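Local structure of polyporopepsin (Irpex lacteus, 1WKR) at residues A[51-57]-A[71-76]; A[250-256]-A[267-273]. The protein cleaves peptide bonds as a pepsin-like aspartic endopeptidase of broad specificity with milk-clotting activity. All coordinates share one frame; numbering follows the deposited sequence.

Contact 1: A[51-57]-A[71-76]. With SO4 (sulfate ion), chain D.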
ATOM      1  N   THR A  51      11.635 -25.228 -11.689  1.00  8.60           N
ATOM      2  CA  THR A  51      11.028 -24.105 -12.408  1.00  8.81           C
ATOM      3  C   THR A  51      11.877 -22.782 -12.218  1.00  9.01           C
ATOM      4  O   THR A  51      11.535 -21.791 -12.847  1.00  9.96           O
ATOM      5  CB  THR A  51       9.631 -23.842 -11.905  1.00  9.51           C
ATOM      6  OG1 THR A  51       9.564 -23.788 -10.504  1.00  8.02           O
ATOM      7  CG2 THR A  51       8.640 -25.002 -12.366  1.00 10.08           C
ATOM      8  N   SER A  52      12.868 -22.813 -11.378  1.00  8.42           N
ATOM      9  CA  SER A  52      13.780 -21.633 -11.208  1.00  8.86           C
ATOM     10  C   SER A  52      14.710 -21.542 -12.411  1.00  9.77           C
ATOM     11  O   SER A  52      15.357 -22.594 -12.739  1.00 12.04           O
ATOM     12  CB  SER A  52      14.560 -21.826  -9.911  1.00  8.32           C
ATOM     13  OG  SER A  52      15.462 -20.715  -9.748  1.00  9.68           O
ATOM     14  N   SER A  53      14.919 -20.397 -12.950  1.00  9.55           N
ATOM     15  CA  SER A  53      15.901 -20.163 -14.013  1.00 10.75           C
ATOM     16  C   SER A  53      16.593 -18.877 -13.797  1.00 11.19           C
ATOM     17  O   SER A  53      16.024 -17.843 -13.399  1.00  9.62           O
ATOM     18  CB  SER A  53      15.140 -20.028 -15.375  1.00 12.07           C
ATOM     19  OG  SER A  53      14.574 -21.342 -15.704  1.00 18.14           O
ATOM     20  N   ALA A  54      17.882 -18.909 -14.059  1.00 13.94           N
ATOM     21  CA  ALA A  54      18.671 -17.700 -13.995  1.00 15.19           C
ATOM     22  C   ALA A  54      18.461 -16.794 -15.076  1.00 12.02           C
ATOM     23  O   ALA A  54      17.728 -17.028 -16.077  1.00 15.27           O
ATOM     24  CB  ALA A  54      20.161 -18.162 -14.196  1.00 13.73           C
ATOM     25  N   THR A  55      18.639 -15.371 -14.690  1.00 12.55           N
ATOM     26  CA  THR A  55      18.688 -14.415 -15.754  1.00 11.38           C
ATOM     27  C   THR A  55      20.105 -13.773 -15.796  1.00 11.71           C
ATOM     28  O   THR A  55      20.920 -14.129 -15.064  1.00 13.29           O
ATOM     29  CB  THR A  55      17.642 -13.290 -15.629  1.00  9.89           C
ATOM     30  OG1 THR A  55      18.073 -12.370 -14.550  1.00 10.50           O
ATOM     31  CG2 THR A  55      16.278 -13.796 -15.253  1.00 11.71           C
ATOM     32  N   SER A  56      20.242 -12.829 -16.785  1.00 11.88           N
ATOM     33  CA  SER A  56      21.552 -12.172 -16.879  1.00 13.00           C
ATOM     34  C   SER A  56      21.704 -10.969 -15.980  1.00 11.41           C
ATOM     35  O   SER A  56      22.725 -10.299 -15.938  1.00 11.74           O
ATOM     36  CB  SER A  56      21.668 -11.639 -18.287  1.00 14.42           C
ATOM     37  OG  SER A  56      20.736 -10.719 -18.626  1.00 17.41           O
ATOM     38  N   ASP A  57      20.680 -10.683 -15.114  1.00  8.87           N
ATOM     39  CA  ASP A  57      20.626  -9.402 -14.373  1.00  8.48           C
ATOM     40  C   ASP A  57      20.718  -9.560 -12.895  1.00  8.32           C
ATOM     41  O   ASP A  57      20.174 -10.483 -12.259  1.00  9.02           O
ATOM     42  CB  ASP A  57      19.292  -8.730 -14.678  1.00  8.65           C
ATOM     43  CG  ASP A  57      19.182  -8.287 -16.104  1.00  8.83           C
ATOM     44  OD1 ASP A  57      20.098  -7.526 -16.597  1.00 11.22           O
ATOM     45  OD2 ASP A  57      18.204  -8.627 -16.780  1.00 10.01           O
ATOM     46  N   THR A  71      19.775 -10.762  -7.068  1.00  6.39           N
ATOM     47  CA  THR A  71      19.856 -11.344  -8.445  1.00  7.10           C
ATOM     48  C   THR A  71      18.405 -11.641  -8.887  1.00  6.24           C
ATOM     49  O   THR A  71      17.587 -12.056  -8.062  1.00  6.34           O
ATOM     50  CB  THR A  71      20.621 -12.667  -8.360  1.00  7.66           C
ATOM     51  OG1 THR A  71      22.016 -12.309  -8.100  1.00  9.40           O
ATOM     52  CG2 THR A  71      20.619 -13.455  -9.622  1.00 11.42           C
ATOM     53  N   GLU A  72      18.168 -11.395 -10.175  1.00  5.79           N
ATOM     54  CA  GLU A  72      16.837 -11.656 -10.771  1.00  5.79           C
ATOM     55  C   GLU A  72      16.757 -13.062 -11.294  1.00  6.01           C
ATOM     56  O   GLU A  72      17.703 -13.516 -12.037  1.00  7.69           O
ATOM     57  CB  GLU A  72      16.549 -10.634 -11.833  1.00  6.60           C
ATOM     58  CG  GLU A  72      15.093 -10.530 -12.267  1.00  6.24           C
ATOM     59  CD  GLU A  72      14.216  -9.852 -11.222  1.00  5.50           C
ATOM     60  OE1 GLU A  72      14.662  -9.274 -10.231  1.00  6.02           O
ATOM     61  OE2 GLU A  72      12.917  -9.840 -11.458  1.00  5.85           O
ATOM     62  N   TYR A  73      15.696 -13.767 -11.075  1.00  6.50           N
ATOM     63  CA  TYR A  73      15.385 -15.121 -11.568  1.00  5.47           C
ATOM     64  C   TYR A  73      14.051 -15.100 -12.232  1.00  5.96           C
ATOM     65  O   TYR A  73      13.261 -14.183 -12.030  1.00  6.76           O
ATOM     66  CB  TYR A  73      15.339 -16.085 -10.396  1.00  6.48           C
ATOM     67  CG  TYR A  73      16.637 -16.369  -9.710  1.00  6.78           C
ATOM     68  CD1 TYR A  73      17.151 -15.512  -8.774  1.00  8.26           C
ATOM     69  CD2 TYR A  73      17.407 -17.503 -10.063  1.00  7.54           C
ATOM     70  CE1 TYR A  73      18.369 -15.760  -8.121  1.00  8.74           C
ATOM     71  CE2 TYR A  73      18.650 -17.759  -9.410  1.00  9.01           C
ATOM     72  CZ  TYR A  73      19.059 -16.871  -8.468  1.00  7.08           C
ATOM     73  OH  TYR A  73      20.299 -17.147  -7.879  1.00 10.47           O
ATOM     74  N   THR A  74      13.691 -16.171 -12.972  1.00  5.93           N
ATOM     75  CA  THR A  74      12.309 -16.471 -13.271  1.00  6.99           C
ATOM     76  C   THR A  74      11.897 -17.702 -12.512  1.00  6.76           C
ATOM     77  O   THR A  74      12.736 -18.621 -12.255  1.00  6.86           O
ATOM     78  CB  THR A  74      11.986 -16.520 -14.723  1.00  7.08           C
ATOM     79  OG1 THR A  74      12.761 -17.615 -15.321  1.00  9.58           O
ATOM     80  CG2 THR A  74      12.320 -15.282 -15.481  1.00  8.46           C
ATOM     81  N   ASP A  75      10.644 -17.823 -12.155  1.00  5.67           N
ATOM     82  CA  ASP A  75      10.152 -18.968 -11.418  1.00  5.60           C
ATOM     83  C   ASP A  75       8.625 -19.019 -11.496  1.00  5.96           C
ATOM     84  O   ASP A  75       7.982 -18.034 -11.978  1.00  6.33           O
ATOM     85  CB  ASP A  75      10.618 -18.905  -9.936  1.00  6.69           C
ATOM     86  CG  ASP A  75      10.865 -20.295  -9.362  1.00  6.03           C
ATOM     87  OD1 ASP A  75      10.149 -21.234  -9.679  1.00  7.00           O
ATOM     88  OD2 ASP A  75      11.720 -20.405  -8.438  1.00  7.76           O
ATOM     89  N   THR A  76       8.035 -20.101 -11.075  1.00  5.89           N
ATOM     90  CA  THR A  76       6.568 -20.242 -11.041  1.00  6.47           C
ATOM     91  C   THR A  76       6.098 -19.670  -9.735  1.00  6.28           C
ATOM     92  O   THR A  76       6.533 -20.083  -8.647  1.00  6.87           O
ATOM     93  CB  THR A  76       6.188 -21.701 -11.165  1.00  7.32           C
ATOM     94  OG1 THR A  76       6.545 -22.103 -12.499  1.00  8.91           O
ATOM     95  CG2 THR A  76       4.683 -21.916 -11.029  1.00  7.81           C
TER
HETATM   96  S   SO4 D 902      24.105 -11.526  -5.451  1.00 19.84           S
HETATM   97  O1  SO4 D 902      24.605 -13.033  -4.974  1.00 27.37           O
HETATM   98  O2  SO4 D 902      22.619 -11.668  -5.582  1.00 15.16           O
HETATM   99  O3  SO4 D 902      24.419 -10.633  -4.394  1.00 24.33           O
HETATM  100  O4  SO4 D 902      24.673 -11.148  -6.684  1.00 23.84           O
HETATM  101  O   HOH W   1       8.497 -21.033 -14.209  1.00 13.83           O
HETATM  102  O   HOH W   2      11.591 -20.066 -14.931  1.00 16.24           O
HETATM  103  O   HOH W   3      14.916 -17.004 -17.076  1.00 20.39           O
HETATM  104  O   HOH W   4      19.924 -15.310 -12.171  1.00 13.83           O
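S53 and T74 face each other as an antiparallel hydrogen-bonded pair, S53 N giving to T74 O and T74 N to S53 O, each at 2.9 Å. The short strand 53-55 runs at 145° to strand 71-76, and the edge is ragged: T55 N reaches E72 O only weakly. Past the corner at S56 the pairing resumes, E72 N bonding D57 O over 3.0 Å.

Threonine suits position 55 because its hydroxyl, with a water that accepts from T55 N and lies over one face of the Y73 ring, fills in for that weak bond. With OG1 set between its own N and carbonyl carbon (chi1 74°), it donates to E72 O at 2.8 Å, from well above the carbonyl plane, and accepts from D57 N in an ST turn that shapes the corner. At the other end T51 OG1 meets D75 OD1 nearly along its C-O axis, at 2.7 Å. OD1 also takes the backbone N of T76, while OD2 is bonded by Y46, so the carboxylate is unlikely to turn. One water joins T51 O to T74 OG1, a second ties T74 OG1 to A54 O; small hydroxyl residues fit this wet face. The Y73 ring packs edge-to-face with Y46, its OH bonded to K48. T71 OG1 donates to a sulfate, probably from the crystallisation liquor, which K58 and S93 also bind.

In this N-terminal lobe of the pepsin fold, strands 57-62 and 67-79 form an antiparallel hairpin, and 53-55 pairs further along 67-79.

Contact 2: A[250-256]-A[267-273]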
ATOM      1  N   TYR A 250      -9.227  14.506  21.224  1.00  4.89           N
ATOM      2  CA  TYR A 250      -9.822  13.392  20.457  1.00  4.62           C
ATOM      3  C   TYR A 250     -11.334  13.528  20.401  1.00  4.77           C
ATOM      4  O   TYR A 250     -11.935  13.361  19.353  1.00  4.70           O
ATOM      5  CB  TYR A 250      -9.412  12.042  21.004  1.00  4.61           C
ATOM      6  CG  TYR A 250     -10.097  10.924  20.224  1.00  4.52           C
ATOM      7  CD1 TYR A 250      -9.799  10.694  18.866  1.00  4.48           C
ATOM      8  CD2 TYR A 250     -11.119  10.153  20.786  1.00  4.66           C
ATOM      9  CE1 TYR A 250     -10.464   9.755  18.105  1.00  4.79           C
ATOM     10  CE2 TYR A 250     -11.783   9.175  20.045  1.00  5.01           C
ATOM     11  CZ  TYR A 250     -11.441   9.007  18.691  1.00  4.24           C
ATOM     12  OH  TYR A 250     -12.113   8.073  17.963  1.00  5.97           O
ATOM     13  N   ALA A 251     -11.944  13.914  21.548  1.00  5.21           N
ATOM     14  CA  ALA A 251     -13.401  14.096  21.534  1.00  4.80           C
ATOM     15  C   ALA A 251     -13.844  15.128  20.512  1.00  4.50           C
ATOM     16  O   ALA A 251     -14.886  15.030  19.905  1.00  5.34           O
ATOM     17  CB  ALA A 251     -13.882  14.475  22.905  1.00  5.24           C
ATOM     18  N   ASN A 252     -13.015  16.157  20.284  1.00  4.97           N
ATOM     19  CA  ASN A 252     -13.255  17.224  19.329  1.00  5.60           C
ATOM     20  C   ASN A 252     -12.703  17.003  17.960  1.00  5.52           C
ATOM     21  O   ASN A 252     -12.839  17.862  17.059  1.00  6.60           O
ATOM     22  CB  ASN A 252     -12.706  18.548  19.915  1.00  7.52           C
ATOM     23  CG  ASN A 252     -13.586  19.060  21.020  1.00  7.92           C
ATOM     24  OD1 ASN A 252     -14.785  19.213  20.868  1.00 11.01           O
ATOM     25  ND2 ASN A 252     -12.965  19.225  22.158  1.00 12.58           N
ATOM     26  N   LEU A 253     -12.046  15.876  17.713  1.00  4.68           N
ATOM     27  CA  LEU A 253     -11.440  15.590  16.399  1.00  4.75           C
ATOM     28  C   LEU A 253     -12.497  15.457  15.328  1.00  4.62           C
ATOM     29  O   LEU A 253     -13.445  14.684  15.494  1.00  6.06           O
ATOM     30  CB  LEU A 253     -10.588  14.328  16.504  1.00  4.30           C
ATOM     31  CG  LEU A 253      -9.782  13.941  15.237  1.00  4.01           C
ATOM     32  CD1 LEU A 253      -8.780  14.992  14.826  1.00  5.45           C
ATOM     33  CD2 LEU A 253      -9.078  12.590  15.436  1.00  4.68           C
ATOM     34  N   GLN A 254     -12.351  16.216  14.261  1.00  5.65           N
ATOM     35  CA  GLN A 254     -13.287  16.146  13.112  1.00  5.48           C
ATOM     36  C   GLN A 254     -12.755  15.209  12.032  1.00  5.15           C
ATOM     37  O   GLN A 254     -11.568  14.845  12.031  1.00  5.28           O
ATOM     38  CB  GLN A 254     -13.468  17.564  12.543  1.00  7.15           C
ATOM     39  CG  GLN A 254     -13.686  18.757  13.482  0.45  8.58           C
ATOM     40  CD  GLN A 254     -14.982  18.496  13.967  0.45  7.03           C
ATOM     41  OE1 GLN A 254     -16.100  18.697  13.322  0.45 12.48           O
ATOM     42  NE2 GLN A 254     -15.107  18.241  15.250  0.45 10.15           N
ATOM     43  N   SER A 255     -13.645  14.855  11.099  1.00  4.92           N
ATOM     44  CA  SER A 255     -13.237  14.068   9.933  1.00  4.34           C
ATOM     45  C   SER A 255     -12.320  14.813   9.018  1.00  4.90           C
ATOM     46  O   SER A 255     -12.374  16.065   8.922  1.00  5.15           O
ATOM     47  CB  SER A 255     -14.435  13.595   9.148  1.00  5.04           C
ATOM     48  OG  SER A 255     -15.218  12.715   9.968  1.00  4.67           O
ATOM     49  N   LEU A 256     -11.483  14.087   8.311  1.00  4.98           N
ATOM     50  CA  LEU A 256     -10.824  14.579   7.120  1.00  4.74           C
ATOM     51  C   LEU A 256     -11.635  14.175   5.904  1.00  4.92           C
ATOM     52  O   LEU A 256     -12.094  13.013   5.791  1.00  7.07           O
ATOM     53  CB  LEU A 256      -9.427  14.001   6.961  1.00  6.31           C
ATOM     54  CG  LEU A 256      -8.391  14.510   7.895  1.00  5.62           C
ATOM     55  CD1 LEU A 256      -7.109  13.651   7.915  1.00  7.10           C
ATOM     56  CD2 LEU A 256      -8.007  15.979   7.579  1.00  5.16           C
ATOM     57  N   LEU A 267     -12.708  10.283   6.073  1.00  4.06           N
ATOM     58  CA  LEU A 267     -11.826   9.567   7.020  1.00  4.23           C
ATOM     59  C   LEU A 267     -12.164  10.098   8.428  1.00  3.48           C
ATOM     60  O   LEU A 267     -11.823  11.236   8.822  1.00  4.13           O
ATOM     61  CB  LEU A 267     -10.367   9.814   6.647  1.00  4.35           C
ATOM     62  CG  LEU A 267      -9.361   8.922   7.371  1.00  4.00           C
ATOM     63  CD1 LEU A 267      -9.396   7.478   6.843  1.00  5.16           C
ATOM     64  CD2 LEU A 267      -7.950   9.488   7.234  1.00  5.02           C
ATOM     65  N   THR A 268     -12.891   9.278   9.176  1.00  4.12           N
ATOM     66  CA  THR A 268     -13.465   9.774  10.452  1.00  4.01           C
ATOM     67  C   THR A 268     -12.401   9.944  11.505  1.00  3.86           C
ATOM     68  O   THR A 268     -11.245   9.520  11.354  1.00  4.06           O
ATOM     69  CB  THR A 268     -14.520   8.767  10.966  1.00  4.09           C
ATOM     70  OG1 THR A 268     -13.824   7.514  11.215  1.00  4.97           O
ATOM     71  CG2 THR A 268     -15.662   8.531   9.974  1.00  5.67           C
ATOM     72  N   ALA A 269     -12.812  10.576  12.619  1.00  3.83           N
ATOM     73  CA  ALA A 269     -11.911  10.716  13.762  1.00  3.75           C
ATOM     74  C   ALA A 269     -11.330   9.385  14.170  1.00  4.07           C
ATOM     75  O   ALA A 269     -10.079   9.269  14.347  1.00  4.80           O
ATOM     76  CB  ALA A 269     -12.663  11.343  14.940  1.00  4.82           C
ATOM     77  N   ASN A 270     -12.131   8.336  14.292  1.00  3.94           N
ATOM     78  CA  ASN A 270     -11.583   7.077  14.751  1.00  4.01           C
ATOM     79  C   ASN A 270     -10.577   6.493  13.718  1.00  4.23           C
ATOM     80  O   ASN A 270      -9.581   5.844  14.083  1.00  4.18           O
ATOM     81  CB  ASN A 270     -12.684   6.044  15.015  1.00  4.63           C
ATOM     82  CG  ASN A 270     -12.142   4.818  15.710  1.00  3.54           C
ATOM     83  OD1 ASN A 270     -11.976   3.757  15.122  1.00  4.66           O
ATOM     84  ND2 ASN A 270     -11.930   4.953  17.040  1.00  4.96           N
ATOM     85  N   ALA A 271     -10.883   6.712  12.427  1.00  3.37           N
ATOM     86  CA  ALA A 271      -9.977   6.235  11.363  1.00  3.73           C
ATOM     87  C   ALA A 271      -8.651   6.958  11.394  1.00  3.36           C
ATOM     88  O   ALA A 271      -7.669   6.469  10.786  1.00  3.94           O
ATOM     89  CB  ALA A 271     -10.631   6.478  10.005  1.00  3.42           C
ATOM     90  N   GLN A 272      -8.561   8.130  12.025  1.00  3.21           N
ATOM     91  CA  GLN A 272      -7.315   8.914  12.086  1.00  3.23           C
ATOM     92  C   GLN A 272      -6.400   8.501  13.193  1.00  3.45           C
ATOM     93  O   GLN A 272      -5.316   9.072  13.307  1.00  4.05           O
ATOM     94  CB  GLN A 272      -7.653  10.404  12.234  1.00  3.98           C
ATOM     95  CG  GLN A 272      -8.194  11.024  10.928  1.00  3.57           C
ATOM     96  CD  GLN A 272      -8.729  12.413  11.174  1.00  3.75           C
ATOM     97  OE1 GLN A 272      -7.986  13.327  11.551  1.00  5.85           O
ATOM     98  NE2 GLN A 272     -10.009  12.589  11.024  1.00  4.99           N
ATOM     99  N   ILE A 273      -6.791   7.514  14.012  1.00  3.84           N
ATOM    100  CA  ILE A 273      -5.970   7.123  15.183  1.00  3.98           C
ATOM    101  C   ILE A 273      -5.486   5.701  15.035  1.00  4.32           C
ATOM    102  O   ILE A 273      -6.107   4.851  14.387  1.00  4.60           O
ATOM    103  CB  ILE A 273      -6.698   7.371  16.546  1.00  4.10           C
ATOM    104  CG1 ILE A 273      -7.678   6.240  16.889  1.00  4.37           C
ATOM    105  CG2 ILE A 273      -7.318   8.758  16.530  1.00  4.75           C
ATOM    106  CD1 ILE A 273      -8.318   6.407  18.254  1.00  5.03           C
TER
HETATM  107  O   HOH W   5     -15.409  11.914  12.576  1.00  7.43           O
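The Y250 ring turns an edge to the segment 267-273: A269 O lies in the ring plane, 3.8 Å from CE1, and I273 CG2 comes obliquely to the same carbon at 3.7 Å. With CG opposite the backbone N (chi1 177°), the ring extends far enough for its OH to accept from N270 ND2, a long bond of 3.3 Å. The hydroxyl lies in the amide plane of N270, and the ring and amide planes stand 67° apart. N270 is anchored further by N340 O at ND2 and by R315 at OD1.

The second flat group is the buried amide of Q272. Its NE2 donates to Q254 O at 2.9 Å, near the amide plane, and to L267 O at 3.2 Å, from above that carbonyl's plane; OE1 is bonded by Y228. Glutamine suits this place because an extended chain beyond CG carries a donor and an acceptor past the leucines, with L253 CD1 and L256 CD1 both packed against OE1. A leucine here would probably leave Q254 O and the hydroxyl of Y228 without this mate and take one of two donors from L267 O.

A269 is small enough for its CB to sit 3.8 Å from L253 CD2. Beside it a water bridges S255 OG and A269 N, and S255 OG is also bonded to E266. L256 and L267 pair through two backbone bonds, the one to L256 O at 2.8 Å.

That pair closes the open end of the beta-hairpin of strands 256-260 and 263-267 in the C-terminal lobe of the pepsin fold, while Y250, L253 and the Q272 amide join the exit of helix 247-251 to the 3-10 turn 270-272.

In the fold
Contact 1 and contact 2 lie on opposite sides of the chain's centre, their own centres 47 Å apart and their nearest atoms about 34 Å apart, so neither touches the other. In sequence they follow in series, residues 51-76 preceding 250-273, and they belong to the N-terminal and C-terminal lobes of the bilobal aspartic protease. Each lobe supplies one catalytic aspartate, D32 or D212, yet both contacts lie away from these residues. They build up the outer parts of their lobes by different means: contact 1 is a short strand paired by backbone bonds and supplemented by hydroxyls and water, contact 2 the open end of a hairpin joined to the next loop with the help of a buried glutamine.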